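PDB 2AZ4: metallo-beta-lactamase domain-containing protein from Enterococcus faecalis, which is of unknown function but holds two zinc ions in a metallo-beta-lactamase fold and is possibly an RNA-binding exonuclease. Local coordinates for residues A[99-104]-A[139-144]; A[86-91]-A[106-111]; A[68-73]-A[131-136]; A[30-35]-A[158-163]. One frame throughout, in Å; residues are numbered along the deposited sequence.

Contact 1: residues A[99-104]-A[139-144]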
loop_
_atom_site.group_PDB
_atom_site.type_symbol
_atom_site.label_atom_id
_atom_site.label_comp_id
_atom_site.label_asym_id
_atom_site.label_seq_id
_atom_site.Cartn_x
_atom_site.Cartn_y
_atom_site.Cartn_z
ATOM N N ARG A 99 4.894 0.575 8.084
ATOM C CA ARG A 99 5.247 -0.477 9.041
ATOM C C ARG A 99 5.650 0.028 10.428
ATOM O O ARG A 99 5.362 -0.627 11.425
ATOM C CB ARG A 99 6.344 -1.372 8.484
ATOM C CG ARG A 99 6.544 -2.638 9.260
ATOM C CD ARG A 99 7.555 -3.571 8.626
ATOM N NE ARG A 99 7.708 -4.622 9.605
ATOM C CZ ARG A 99 8.820 -4.940 10.242
ATOM N NH1 ARG A 99 9.997 -4.383 9.950
ATOM N NH2 ARG A 99 8.736 -5.893 11.140
ATOM N N MET A 100 6.328 1.166 10.509
ATOM C CA MET A 100 6.809 1.615 11.810
ATOM C C MET A 100 6.048 2.765 12.457
ATOM O O MET A 100 6.583 3.392 13.381
ATOM C CB MET A 100 8.339 1.891 11.801
ATOM C CG MET A 100 8.802 3.153 11.068
ATOM S SD MET A 100 10.530 3.615 11.423
ATOM C CE MET A 100 10.672 5.040 10.334
ATOM N N ILE A 101 4.810 3.049 12.026
ATOM C CA ILE A 101 4.127 4.234 12.581
ATOM C C ILE A 101 4.005 4.178 14.126
ATOM O O ILE A 101 3.987 5.221 14.782
ATOM C CB ILE A 101 2.749 4.548 11.938
ATOM C CG1 ILE A 101 1.787 3.345 12.072
ATOM C CG2 ILE A 101 2.928 5.026 10.469
ATOM C CD1 ILE A 101 0.353 3.750 11.885
ATOM N N ASN A 102 3.972 2.973 14.707
ATOM C CA ASN A 102 3.842 2.885 16.169
ATOM C C ASN A 102 5.082 3.377 16.906
ATOM O O ASN A 102 5.026 3.645 18.113
ATOM C CB ASN A 102 3.501 1.481 16.645
ATOM C CG ASN A 102 2.051 1.106 16.395
ATOM O OD1 ASN A 102 1.711 -0.090 16.307
ATOM N ND2 ASN A 102 1.189 2.090 16.332
ATOM N N TYR A 103 6.190 3.506 16.179
ATOM C CA TYR A 103 7.409 4.085 16.768
ATOM C C TYR A 103 7.457 5.613 16.684
ATOM O O TYR A 103 8.346 6.255 17.261
ATOM C CB TYR A 103 8.659 3.492 16.109
ATOM C CG TYR A 103 9.017 2.095 16.571
ATOM C CD1 TYR A 103 8.311 1.451 17.606
ATOM C CD2 TYR A 103 10.073 1.410 15.968
ATOM C CE1 TYR A 103 8.671 0.148 18.025
ATOM C CE2 TYR A 103 10.440 0.139 16.378
ATOM C CZ TYR A 103 9.744 -0.491 17.394
ATOM O OH TYR A 103 10.146 -1.767 17.768
ATOM N N LEU A 104 6.525 6.191 15.943
ATOM C CA LEU A 104 6.427 7.647 15.847
ATOM C C LEU A 104 5.968 8.241 17.179
ATOM O O LEU A 104 4.940 7.853 17.715
ATOM C CB LEU A 104 5.481 8.073 14.718
ATOM C CG LEU A 104 5.348 9.598 14.497
ATOM C CD1 LEU A 104 6.689 10.335 14.157
ATOM C CD2 LEU A 104 4.244 9.971 13.496
ATOM N N ASN A 139 -2.020 -5.348 19.285
ATOM C CA ASN A 139 -2.833 -4.833 18.176
ATOM C C ASN A 139 -3.203 -3.331 18.238
ATOM O O ASN A 139 -4.016 -2.848 17.433
ATOM C CB ASN A 139 -4.076 -5.701 17.974
ATOM C CG ASN A 139 -5.034 -5.630 19.148
ATOM O OD1 ASN A 139 -4.793 -4.926 20.145
ATOM N ND2 ASN A 139 -6.138 -6.353 19.034
ATOM N N PHE A 140 -2.617 -2.599 19.187
ATOM C CA PHE A 140 -2.731 -1.138 19.201
ATOM C C PHE A 140 -2.199 -0.492 17.905
ATOM O O PHE A 140 -1.124 -0.849 17.424
ATOM C CB PHE A 140 -1.979 -0.587 20.402
ATOM C CG PHE A 140 -1.791 0.912 20.395
ATOM C CD1 PHE A 140 -2.710 1.740 21.025
ATOM C CD2 PHE A 140 -0.677 1.483 19.783
ATOM C CE1 PHE A 140 -2.526 3.121 21.058
ATOM C CE2 PHE A 140 -0.488 2.856 19.801
ATOM C CZ PHE A 140 -1.412 3.681 20.442
ATOM N N THR A 141 -2.958 0.455 17.359
ATOM C CA THR A 141 -2.465 1.310 16.278
ATOM C C THR A 141 -2.519 2.746 16.773
ATOM O O THR A 141 -3.542 3.177 17.301
ATOM C CB THR A 141 -3.294 1.183 15.004
ATOM O OG1 THR A 141 -3.304 -0.181 14.565
ATOM C CG2 THR A 141 -2.706 2.047 13.907
ATOM N N ARG A 142 -1.418 3.474 16.620
ATOM C CA ARG A 142 -1.346 4.858 17.085
ATOM C C ARG A 142 -2.323 5.793 16.346
ATOM O O ARG A 142 -2.874 5.432 15.284
ATOM C CB ARG A 142 0.106 5.367 17.060
ATOM C CG ARG A 142 0.678 5.690 15.656
ATOM C CD ARG A 142 0.419 7.155 15.297
ATOM N NE ARG A 142 1.455 7.969 15.859
ATOM C CZ ARG A 142 1.455 9.277 16.050
ATOM N NH1 ARG A 142 0.425 10.064 15.755
ATOM N NH2 ARG A 142 2.557 9.794 16.568
ATOM N N GLU A 143 -2.577 6.958 16.941
ATOM C CA GLU A 143 -3.532 7.928 16.387
ATOM C C GLU A 143 -3.127 8.383 14.975
ATOM O O GLU A 143 -1.933 8.603 14.711
ATOM C CB GLU A 143 -3.638 9.167 17.299
ATOM C CG GLU A 143 -4.145 8.883 18.708
ATOM C CD GLU A 143 -4.161 10.113 19.623
ATOM O OE1 GLU A 143 -3.773 11.216 19.185
ATOM O OE2 GLU A 143 -4.577 9.957 20.793
ATOM N N MET A 144 -4.122 8.516 14.093
ATOM C CA MET A 144 -3.955 9.139 12.775
ATOM C C MET A 144 -5.052 10.182 12.635
ATOM O O MET A 144 -6.204 9.927 12.991
ATOM C CB MET A 144 -4.099 8.092 11.641
ATOM C CG MET A 144 -2.871 7.164 11.502
ATOM S SD MET A 144 -3.056 5.896 10.270
ATOM C CE MET A 144 -3.529 4.533 11.303
#
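The Arg142 guanidinium carries the methyl CD2 of Leu104 on one face, 3.5 Å above its plane and offset toward the rim, while the carbonyl group of the same leucine lies at its edge. There Arg142 NH2 gives a nearly straight hydrogen bond to Leu104 O (3.3 Å, 169°). Leu104 O lies in the guanidinium plane, while NH2 stands above the plane of the carbonyl. NH2 also bonds Val108 O, and Arg142 NH1 turns back to Glu143 O at 3.0 Å, so the charged end is spread over three backbone carbonyls. NE is buried without a partner. The Asn102 amide is almost coplanar with the guanidinium and lies beside the backbone of Phe140 and Arg142. In the metallo-beta-lactamase fold, 99-104 belongs to the crossover between strands 85-89 and 110-113, just after helix 95-98, whereas the loop 139-144 leads into edge strand 145-147. Arginine suits this place because its chain can curl before its tip fans out: CG takes the crowded position between backbone N and carbonyl carbon (chi1 74°), and bends at chi2 and chi3 follow. Arg142 CG thereby passes 3.5 Å from Ile101 O, a carbonyl already used by Leu104 N in the 3-10 turn. The Ile101 side chain crosses that of Met144 at about a right angle, Ile101 CD1 4.0 Å from Met144 CE; branched isoleucine and the flexible thioether suit this buried spot, where both touch Leu110.

Contact 2: residues A[86-91]-A[106-111]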
loop_
_atom_site.group_PDB
_atom_site.type_symbol
_atom_site.label_atom_id
_atom_site.label_comp_id
_atom_site.label_asym_id
_atom_site.label_seq_id
_atom_site.Cartn_x
_atom_site.Cartn_y
_atom_site.Cartn_z
ATOM N N THR A 86 6.405 19.863 13.751
ATOM C CA THR A 86 6.793 18.609 13.136
ATOM C C THR A 86 5.517 17.877 12.783
ATOM O O THR A 86 4.539 17.942 13.537
ATOM C CB THR A 86 7.617 17.730 14.111
ATOM O OG1 THR A 86 8.749 18.470 14.617
ATOM C CG2 THR A 86 8.096 16.452 13.405
ATOM N N ALA A 87 5.518 17.174 11.649
ATOM C CA ALA A 87 4.385 16.310 11.310
ATOM C C ALA A 87 4.807 15.229 10.347
ATOM O O ALA A 87 5.794 15.381 9.606
ATOM C CB ALA A 87 3.233 17.137 10.689
ATOM N N VAL A 88 4.026 14.149 10.315
ATOM C CA VAL A 88 4.352 13.034 9.454
ATOM C C VAL A 88 3.116 12.746 8.609
ATOM O O VAL A 88 1.993 12.798 9.097
ATOM C CB VAL A 88 4.823 11.743 10.235
ATOM C CG1 VAL A 88 5.049 10.554 9.291
ATOM C CG2 VAL A 88 6.088 11.975 11.028
ATOM N N PHE A 89 3.347 12.426 7.342
ATOM C CA PHE A 89 2.272 12.101 6.415
ATOM C C PHE A 89 2.466 10.703 5.894
ATOM O O PHE A 89 3.612 10.229 5.718
ATOM C CB PHE A 89 2.237 13.117 5.262
ATOM C CG PHE A 89 1.910 14.496 5.699
ATOM C CD1 PHE A 89 0.610 14.985 5.578
ATOM C CD2 PHE A 89 2.889 15.322 6.249
ATOM C CE1 PHE A 89 0.293 16.288 6.005
ATOM C CE2 PHE A 89 2.587 16.623 6.693
ATOM C CZ PHE A 89 1.281 17.102 6.582
ATOM N N LEU A 90 1.347 10.041 5.607
ATOM C CA LEU A 90 1.370 8.669 5.145
ATOM C C LEU A 90 0.574 8.555 3.838
ATOM O O LEU A 90 -0.640 8.761 3.826
ATOM C CB LEU A 90 0.786 7.786 6.260
ATOM C CG LEU A 90 0.592 6.298 6.172
ATOM C CD1 LEU A 90 1.854 5.549 5.698
ATOM C CD2 LEU A 90 0.068 5.768 7.530
ATOM N N SER A 91 1.275 8.241 2.752
ATOM C CA SER A 91 0.678 8.210 1.431
ATOM C C SER A 91 -0.446 7.174 1.366
ATOM O O SER A 91 -1.497 7.453 0.816
ATOM C CB SER A 91 1.737 7.962 0.327
ATOM O OG SER A 91 2.183 6.607 0.233
ATOM N N PRO A 106 4.123 9.816 19.905
ATOM C CA PRO A 106 2.698 10.132 20.104
ATOM C C PRO A 106 2.365 11.618 20.000
ATOM O O PRO A 106 1.290 11.967 19.503
ATOM C CB PRO A 106 2.409 9.630 21.535
ATOM C CG PRO A 106 3.509 8.678 21.848
ATOM C CD PRO A 106 4.644 8.866 20.908
ATOM N N ALA A 107 3.269 12.483 20.463
ATOM C CA ALA A 107 3.094 13.945 20.375
ATOM C C ALA A 107 3.206 14.517 18.954
ATOM O O ALA A 107 2.744 15.626 18.674
ATOM C CB ALA A 107 4.072 14.654 21.318
ATOM N N VAL A 108 3.814 13.772 18.040
ATOM C CA VAL A 108 3.915 14.257 16.659
ATOM C C VAL A 108 2.658 13.804 15.908
ATOM O O VAL A 108 2.360 12.635 15.923
ATOM C CB VAL A 108 5.201 13.731 15.976
ATOM C CG1 VAL A 108 5.239 14.122 14.478
ATOM C CG2 VAL A 108 6.426 14.270 16.702
ATOM N N PRO A 109 1.904 14.743 15.280
ATOM C CA PRO A 109 0.738 14.314 14.504
ATOM C C PRO A 109 1.090 13.528 13.261
ATOM O O PRO A 109 2.110 13.793 12.618
ATOM C CB PRO A 109 0.067 15.626 14.107
ATOM C CG PRO A 109 1.185 16.678 14.176
ATOM C CD PRO A 109 2.044 16.210 15.314
ATOM N N LEU A 110 0.195 12.615 12.899
ATOM C CA LEU A 110 0.362 11.712 11.770
ATOM C C LEU A 110 -0.899 11.864 10.917
ATOM O O LEU A 110 -2.029 11.648 11.404
ATOM C CB LEU A 110 0.532 10.264 12.245
ATOM C CG LEU A 110 0.572 9.129 11.191
ATOM C CD1 LEU A 110 1.739 9.329 10.246
ATOM C CD2 LEU A 110 0.671 7.737 11.850
ATOM N N TYR A 111 -0.690 12.261 9.657
ATOM C CA TYR A 111 -1.769 12.667 8.756
ATOM C C TYR A 111 -1.879 11.673 7.626
ATOM O O TYR A 111 -0.880 11.209 7.080
ATOM C CB TYR A 111 -1.542 14.074 8.157
ATOM C CG TYR A 111 -1.569 15.208 9.156
ATOM C CD1 TYR A 111 -2.786 15.751 9.602
ATOM C CD2 TYR A 111 -0.391 15.725 9.668
ATOM C CE1 TYR A 111 -2.820 16.768 10.509
ATOM C CE2 TYR A 111 -0.398 16.747 10.579
ATOM C CZ TYR A 111 -1.612 17.270 10.993
ATOM O OH TYR A 111 -1.621 18.273 11.892
#
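Three backbone hydrogen bonds join 86-91 to 106-111 in parallel register. Val88 is satisfied at both ends: Val88 N donates to Pro109 O (3.0 Å) and Val88 O accepts from Tyr111 N (2.8 Å). One step on, Leu90 N reaches Tyr111 O at 2.9 Å. In each case the donor lies nearly along the C=O axis. The intervening residues look outward, Phe89 N to Phe33 O of strand 30-34 and Leu110 to Ile145 of strand 145-147, so both strands are paired on two sides. Pro109 suits the start of the ladder, where its O alone is used and no N-H is needed; Pro109 CD rests 3.5 Å from Thr86 O. Leu90 O is taken by the hydroxyl of Thr112. Phe89 and Tyr111 lie side by side, their rings near parallel but slid apart, with Tyr111 CB 3.5 Å from Phe89 CD1; Ala87, small enough to let the tyrosine by, puts CB at that ring's edge. On the other side of the sheet Val88 CG1 packs on Leu110 CD1 at 3.7 Å. This is the strand pair of a beta-alpha-beta crossover. Main chain does the polar work and the side-chain contacts across the pair are apolar, while strand 85-89 leads directly into the zinc ligands His92, His94, Asp96 and His97.

Contact 3: residues A[68-73]-A[131-136]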
loop_
_atom_site.group_PDB
_atom_site.type_symbol
_atom_site.label_atom_id
_atom_site.label_comp_id
_atom_site.label_asym_id
_atom_site.label_seq_id
_atom_site.Cartn_x
_atom_site.Cartn_y
_atom_site.Cartn_z
ATOM N N ASP A 68 9.413 7.800 19.314
ATOM C CA ASP A 68 8.798 7.842 20.648
ATOM C C ASP A 68 9.940 7.818 21.664
ATOM O O ASP A 68 10.682 6.859 21.701
ATOM C CB ASP A 68 7.885 6.613 20.788
ATOM C CG ASP A 68 7.117 6.547 22.131
ATOM O OD1 ASP A 68 7.375 7.344 23.055
ATOM O OD2 ASP A 68 6.232 5.660 22.240
ATOM N N PRO A 69 10.091 8.877 22.480
ATOM C CA PRO A 69 11.198 8.907 23.451
ATOM C C PRO A 69 11.247 7.709 24.401
ATOM O O PRO A 69 12.335 7.321 24.838
ATOM C CB PRO A 69 10.910 10.164 24.282
ATOM C CG PRO A 69 9.540 10.563 23.951
ATOM C CD PRO A 69 9.262 10.086 22.572
ATOM N N ARG A 70 10.082 7.130 24.713
ATOM C CA ARG A 70 10.000 6.012 25.653
ATOM C C ARG A 70 10.782 4.790 25.161
ATOM O O ARG A 70 11.134 3.911 25.941
ATOM C CB ARG A 70 8.533 5.639 25.912
ATOM C CG ARG A 70 7.647 6.804 26.415
ATOM C CD ARG A 70 6.203 6.346 26.525
ATOM N NE ARG A 70 5.635 6.081 25.197
ATOM C CZ ARG A 70 4.428 5.582 24.987
ATOM N NH1 ARG A 70 3.650 5.269 26.015
ATOM N NH2 ARG A 70 3.995 5.395 23.749
ATOM N N LEU A 71 11.044 4.732 23.862
ATOM C CA LEU A 71 11.834 3.640 23.289
ATOM C C LEU A 71 13.292 3.684 23.762
ATOM O O LEU A 71 14.013 2.683 23.680
ATOM C CB LEU A 71 11.781 3.674 21.748
ATOM C CG LEU A 71 10.426 3.424 21.063
ATOM C CD1 LEU A 71 10.503 3.766 19.555
ATOM C CD2 LEU A 71 9.940 1.990 21.278
ATOM N N GLY A 72 13.725 4.835 24.259
ATOM C CA GLY A 72 15.087 4.966 24.764
ATOM C C GLY A 72 16.134 4.944 23.666
ATOM O O GLY A 72 17.294 4.589 23.908
ATOM N N TYR A 73 15.724 5.324 22.456
ATOM C CA TYR A 73 16.653 5.468 21.343
ATOM C C TYR A 73 17.402 6.776 21.550
ATOM O O TYR A 73 16.806 7.777 21.933
ATOM C CB TYR A 73 15.882 5.478 20.020
ATOM C CG TYR A 73 16.602 6.159 18.889
ATOM C CD1 TYR A 73 17.589 5.486 18.168
ATOM C CD2 TYR A 73 16.309 7.479 18.545
ATOM C CE1 TYR A 73 18.264 6.109 17.126
ATOM C CE2 TYR A 73 16.983 8.114 17.509
ATOM C CZ TYR A 73 17.945 7.416 16.798
ATOM O OH TYR A 73 18.614 8.033 15.775
ATOM N N ILE A 131 4.619 -2.985 13.406
ATOM C CA ILE A 131 5.440 -3.181 14.594
ATOM C C ILE A 131 4.654 -2.659 15.811
ATOM O O ILE A 131 4.217 -1.516 15.796
ATOM C CB ILE A 131 6.767 -2.416 14.477
ATOM C CG1 ILE A 131 7.671 -3.028 13.405
ATOM C CG2 ILE A 131 7.494 -2.389 15.810
ATOM C CD1 ILE A 131 8.789 -2.060 12.935
ATOM N N PRO A 132 4.457 -3.498 16.846
ATOM C CA PRO A 132 3.719 -3.028 18.019
ATOM C C PRO A 132 4.518 -2.015 18.806
ATOM O O PRO A 132 5.748 -2.093 18.829
ATOM C CB PRO A 132 3.566 -4.293 18.886
ATOM C CG PRO A 132 3.973 -5.443 18.023
ATOM C CD PRO A 132 4.885 -4.904 16.986
ATOM N N SER A 133 3.841 -1.078 19.456
ATOM C CA SER A 133 4.508 -0.270 20.443
ATOM C C SER A 133 4.749 -1.148 21.678
ATOM O O SER A 133 3.815 -1.802 22.139
ATOM C CB SER A 133 3.630 0.902 20.855
ATOM O OG SER A 133 4.262 1.596 21.920
ATOM N N PRO A 134 5.965 -1.128 22.257
ATOM C CA PRO A 134 6.164 -1.957 23.472
ATOM C C PRO A 134 5.371 -1.436 24.681
ATOM O O PRO A 134 5.360 -2.085 25.741
ATOM C CB PRO A 134 7.676 -1.852 23.736
ATOM C CG PRO A 134 8.258 -1.179 22.532
ATOM C CD PRO A 134 7.184 -0.375 21.911
ATOM N N PHE A 135 4.693 -0.299 24.516
ATOM C CA PHE A 135 3.925 0.322 25.604
ATOM C C PHE A 135 2.422 0.214 25.443
ATOM O O PHE A 135 1.664 0.861 26.160
ATOM C CB PHE A 135 4.375 1.773 25.780
ATOM C CG PHE A 135 5.850 1.928 25.645
ATOM C CD1 PHE A 135 6.691 1.554 26.685
ATOM C CD2 PHE A 135 6.407 2.353 24.447
ATOM C CE1 PHE A 135 8.076 1.643 26.547
ATOM C CE2 PHE A 135 7.783 2.443 24.302
ATOM C CZ PHE A 135 8.615 2.093 25.354
ATOM N N GLU A 136 1.984 -0.641 24.526
ATOM C CA GLU A 136 0.565 -0.866 24.309
ATOM C C GLU A 136 0.291 -2.324 23.947
ATOM O O GLU A 136 1.227 -3.102 23.770
ATOM C CB GLU A 136 0.038 0.074 23.222
ATOM C CG GLU A 136 -0.817 1.209 23.783
ATOM C CD GLU A 136 -0.042 2.465 23.945
ATOM O OE1 GLU A 136 -0.618 3.463 24.400
ATOM O OE2 GLU A 136 1.161 2.460 23.614
HETATM O O HOH W 1 6.024 3.500 20.910
HETATM O O HOH W 2 1.139 5.651 22.908
HETATM O O HOH W 3 0.910 4.426 26.326
#
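Every hydrogen-bonded link between 68-73 and 131-136 runs through a water, although an arginine and a phenylalanine lie against each other at the centre. Arg70 and Phe135 run antiparallel alongside each other. Arg70 CB sits over the ring face in a CH-pi contact, 3.9 Å from the centroid of the Phe135 ring, and farther along Phe135 CD2 lies above the middle of the guanidinium, the two planes 29° apart. Arginine suits the place: its methylenes and flat tip can lie on an aromatic face while its N-H groups stay in plane for Asp68 and water. The bend at chi3 (-68°) turns the tip back to Asp68, which it grips side-on in a salt bridge: Arg70 NH2 meets Asp68 OD2 at 2.7 Å and Arg70 NE meets Asp68 OD1 at 3.0 Å, both through syn lone pairs. Asp68 OD1 also takes Arg70 N, forming an Asx turn, and Ser133 OG takes Phe135 N in an ST turn. Pro134 CB lies on the opposite face of the Phe135 ring, and Leu71 CD2 wedges 3.7 Å from both Pro134 CD and Phe135 CE2. One water donates to Asp68 OD2 over a short 2.5 Å and accepts from Ser133. These loops of the metallo-beta-lactamase domain lie away from the zinc site. Arg70 probably neutralises Asp68 directly, whereas it meets Glu136 through two waters on OE1, and Glu136 OE2, 4.1 Å from Arg70 NH2 and beyond a salt bridge, is probably balanced more weakly.

Contact 4: residues A[30-35]-A[158-163]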
loop_
_atom_site.group_PDB
_atom_site.type_symbol
_atom_site.label_atom_id
_atom_site.label_comp_id
_atom_site.label_asym_id
_atom_site.label_seq_id
_atom_site.Cartn_x
_atom_site.Cartn_y
_atom_site.Cartn_z
ATOM N N ALA A 30 10.117 24.473 11.016
ATOM C CA ALA A 30 9.201 23.378 10.739
ATOM C C ALA A 30 9.811 22.305 9.843
ATOM O O ALA A 30 10.681 22.585 8.994
ATOM C CB ALA A 30 7.872 23.905 10.157
ATOM N N HIS A 31 9.374 21.066 10.055
ATOM C CA HIS A 31 9.732 19.991 9.143
ATOM C C HIS A 31 8.665 18.915 9.079
ATOM O O HIS A 31 7.931 18.695 10.049
ATOM C CB HIS A 31 11.163 19.426 9.408
ATOM C CG HIS A 31 11.369 18.778 10.746
ATOM N ND1 HIS A 31 10.451 18.838 11.776
ATOM C CD2 HIS A 31 12.420 18.065 11.226
ATOM C CE1 HIS A 31 10.924 18.180 12.825
ATOM N NE2 HIS A 31 12.111 17.696 12.513
ATOM N N ILE A 32 8.559 18.295 7.912
ATOM C CA ILE A 32 7.642 17.194 7.671
ATOM C C ILE A 32 8.411 15.967 7.191
ATOM O O ILE A 32 9.532 16.086 6.686
ATOM C CB ILE A 32 6.531 17.540 6.654
ATOM C CG1 ILE A 32 7.125 17.829 5.269
ATOM C CG2 ILE A 32 5.701 18.691 7.185
ATOM C CD1 ILE A 32 6.097 18.014 4.144
ATOM N N PHE A 33 7.819 14.800 7.398
ATOM C CA PHE A 33 8.412 13.538 6.992
ATOM C C PHE A 33 7.319 12.728 6.308
ATOM O O PHE A 33 6.136 12.905 6.629
ATOM C CB PHE A 33 8.944 12.728 8.197
ATOM C CG PHE A 33 10.066 13.417 8.992
ATOM C CD1 PHE A 33 11.388 13.000 8.864
ATOM C CD2 PHE A 33 9.787 14.432 9.888
ATOM C CE1 PHE A 33 12.423 13.629 9.610
ATOM C CE2 PHE A 33 10.821 15.070 10.630
ATOM C CZ PHE A 33 12.127 14.653 10.483
ATOM N N PHE A 34 7.732 11.833 5.409
ATOM C CA PHE A 34 6.858 10.911 4.667
ATOM C C PHE A 34 7.748 9.926 3.916
ATOM O O PHE A 34 8.825 10.294 3.467
ATOM C CB PHE A 34 5.969 11.659 3.657
ATOM C CG PHE A 34 6.726 12.628 2.769
ATOM C CD1 PHE A 34 6.890 13.965 3.146
ATOM C CD2 PHE A 34 7.281 12.201 1.559
ATOM C CE1 PHE A 34 7.592 14.853 2.353
ATOM C CE2 PHE A 34 7.979 13.100 0.739
ATOM C CZ PHE A 34 8.144 14.413 1.137
ATOM N N ASP A 35 7.343 8.662 3.804
ATOM C CA ASP A 35 6.299 8.060 4.630
ATOM C C ASP A 35 6.956 7.566 5.927
ATOM O O ASP A 35 7.776 8.291 6.506
ATOM C CB ASP A 35 5.611 6.930 3.839
ATOM C CG ASP A 35 4.795 7.464 2.664
ATOM O OD1 ASP A 35 4.105 8.500 2.845
ATOM O OD2 ASP A 35 4.802 6.851 1.569
ATOM N N ILE A 158 5.235 25.535 6.118
ATOM C CA ILE A 158 5.057 24.493 5.120
ATOM C C ILE A 158 3.579 24.164 4.943
ATOM O O ILE A 158 2.863 23.913 5.909
ATOM C CB ILE A 158 5.802 23.174 5.473
ATOM C CG1 ILE A 158 7.216 23.442 5.968
ATOM C CG2 ILE A 158 5.809 22.230 4.267
ATOM C CD1 ILE A 158 7.930 22.182 6.439
ATOM N N SER A 159 3.136 24.139 3.694
ATOM C CA SER A 159 1.760 23.800 3.368
ATOM C C SER A 159 1.734 22.487 2.570
ATOM O O SER A 159 2.485 22.315 1.602
ATOM C CB SER A 159 1.137 24.952 2.579
ATOM O OG SER A 159 0.166 24.481 1.669
ATOM N N VAL A 160 0.918 21.539 3.015
ATOM C CA VAL A 160 0.905 20.206 2.410
ATOM C C VAL A 160 -0.514 19.900 1.983
ATOM O O VAL A 160 -1.433 19.903 2.809
ATOM C CB VAL A 160 1.408 19.100 3.382
ATOM C CG1 VAL A 160 1.448 17.721 2.689
ATOM C CG2 VAL A 160 2.768 19.450 3.981
ATOM N N GLU A 161 -0.691 19.662 0.695
ATOM C CA GLU A 161 -1.970 19.223 0.169
ATOM C C GLU A 161 -1.941 17.720 -0.066
ATOM O O GLU A 161 -1.030 17.201 -0.734
ATOM C CB GLU A 161 -2.324 19.937 -1.135
ATOM C CG GLU A 161 -3.802 19.698 -1.569
ATOM C CD GLU A 161 -4.212 20.521 -2.782
ATOM O OE1 GLU A 161 -3.527 21.521 -3.069
ATOM O OE2 GLU A 161 -5.229 20.172 -3.445
ATOM N N ILE A 162 -2.944 17.021 0.471
ATOM C CA ILE A 162 -3.015 15.567 0.333
ATOM C C ILE A 162 -4.013 15.200 -0.763
ATOM O O ILE A 162 -5.215 15.425 -0.652
ATOM C CB ILE A 162 -3.290 14.867 1.690
ATOM C CG1 ILE A 162 -3.232 13.349 1.548
ATOM C CG2 ILE A 162 -4.601 15.349 2.306
ATOM C CD1 ILE A 162 -2.919 12.625 2.872
ATOM N N VAL A 163 -3.505 14.621 -1.827
ATOM C CA VAL A 163 -4.284 14.527 -3.049
ATOM C C VAL A 163 -4.459 13.058 -3.358
ATOM O O VAL A 163 -3.464 12.362 -3.403
ATOM C CB VAL A 163 -3.497 15.204 -4.222
ATOM C CG1 VAL A 163 -4.242 15.043 -5.550
ATOM C CG2 VAL A 163 -3.251 16.718 -3.922
#
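Ile32 places CG1 in the crowded position between its backbone N and carbonyl carbon (chi1 64°) and then runs straight out (chi2 173°), so that CD1 points from its strand into the interface between two sheets. Ile158 has CG1 anti to its carbonyl carbon and is likewise extended at chi2, sending CD1 the other way. The strands belong to opposite sheets of the beta-sandwich at the heart of the metallo-beta-lactamase fold, 30-34 in one and 158-164 in the other. Their short axes pass 8.5 Å apart at 27°, too far for backbone pairing, and the side chains that meet are all hydrocarbon. Ile32 CD1 and Val160 CG2 come tip to tip at 3.6 Å. Beta-branched residues suit this setting, since they are at home in strands and have few favourable rotamers there. Alternation sorts the rest: Ala30, Ile32 and Phe34 turn toward the second sheet, while His31 points away, one face of its ring under Phe33 CE2 and the ring stacked with Tyr83. Phe89 and Val155 pack around Ile32. Just beyond the strand, after a cis peptide, Asp35 bonds the zinc ligand His97 through OD2 and Ser91 N through OD1, a second-shell role. Small Ala30 leaves room for the opposing isoleucine: Ile158 CD1 lies 4.1 Å from Ala30 CB and 3.8 Å from Ala30 O.

Contacts 2 and 4 share a sheet, strands 85-89 and 30-34 being neighbours in it, and their centres are 9 Å apart. Contact 2 ends near the metal site: the side chain of Leu90 is about 4 Å from that of His97 and about 10 Å from a zinc ion. At the end of contact 4, Asp35 bonds both His97 and Ser91 of contact 2. Contact 1 packs on contact 2, with Leu104 CD1 3.6 Å from Val88 CG2, and its Ile101 side chain is about 13 Å from a zinc. Contact 3 lies farther out, its centre 10 Å from that of contact 1, to which Tyr103 O and Asp68 N tie it at 2.8 Å. Contacts 3 and 4, centres 24 Å apart, do not touch.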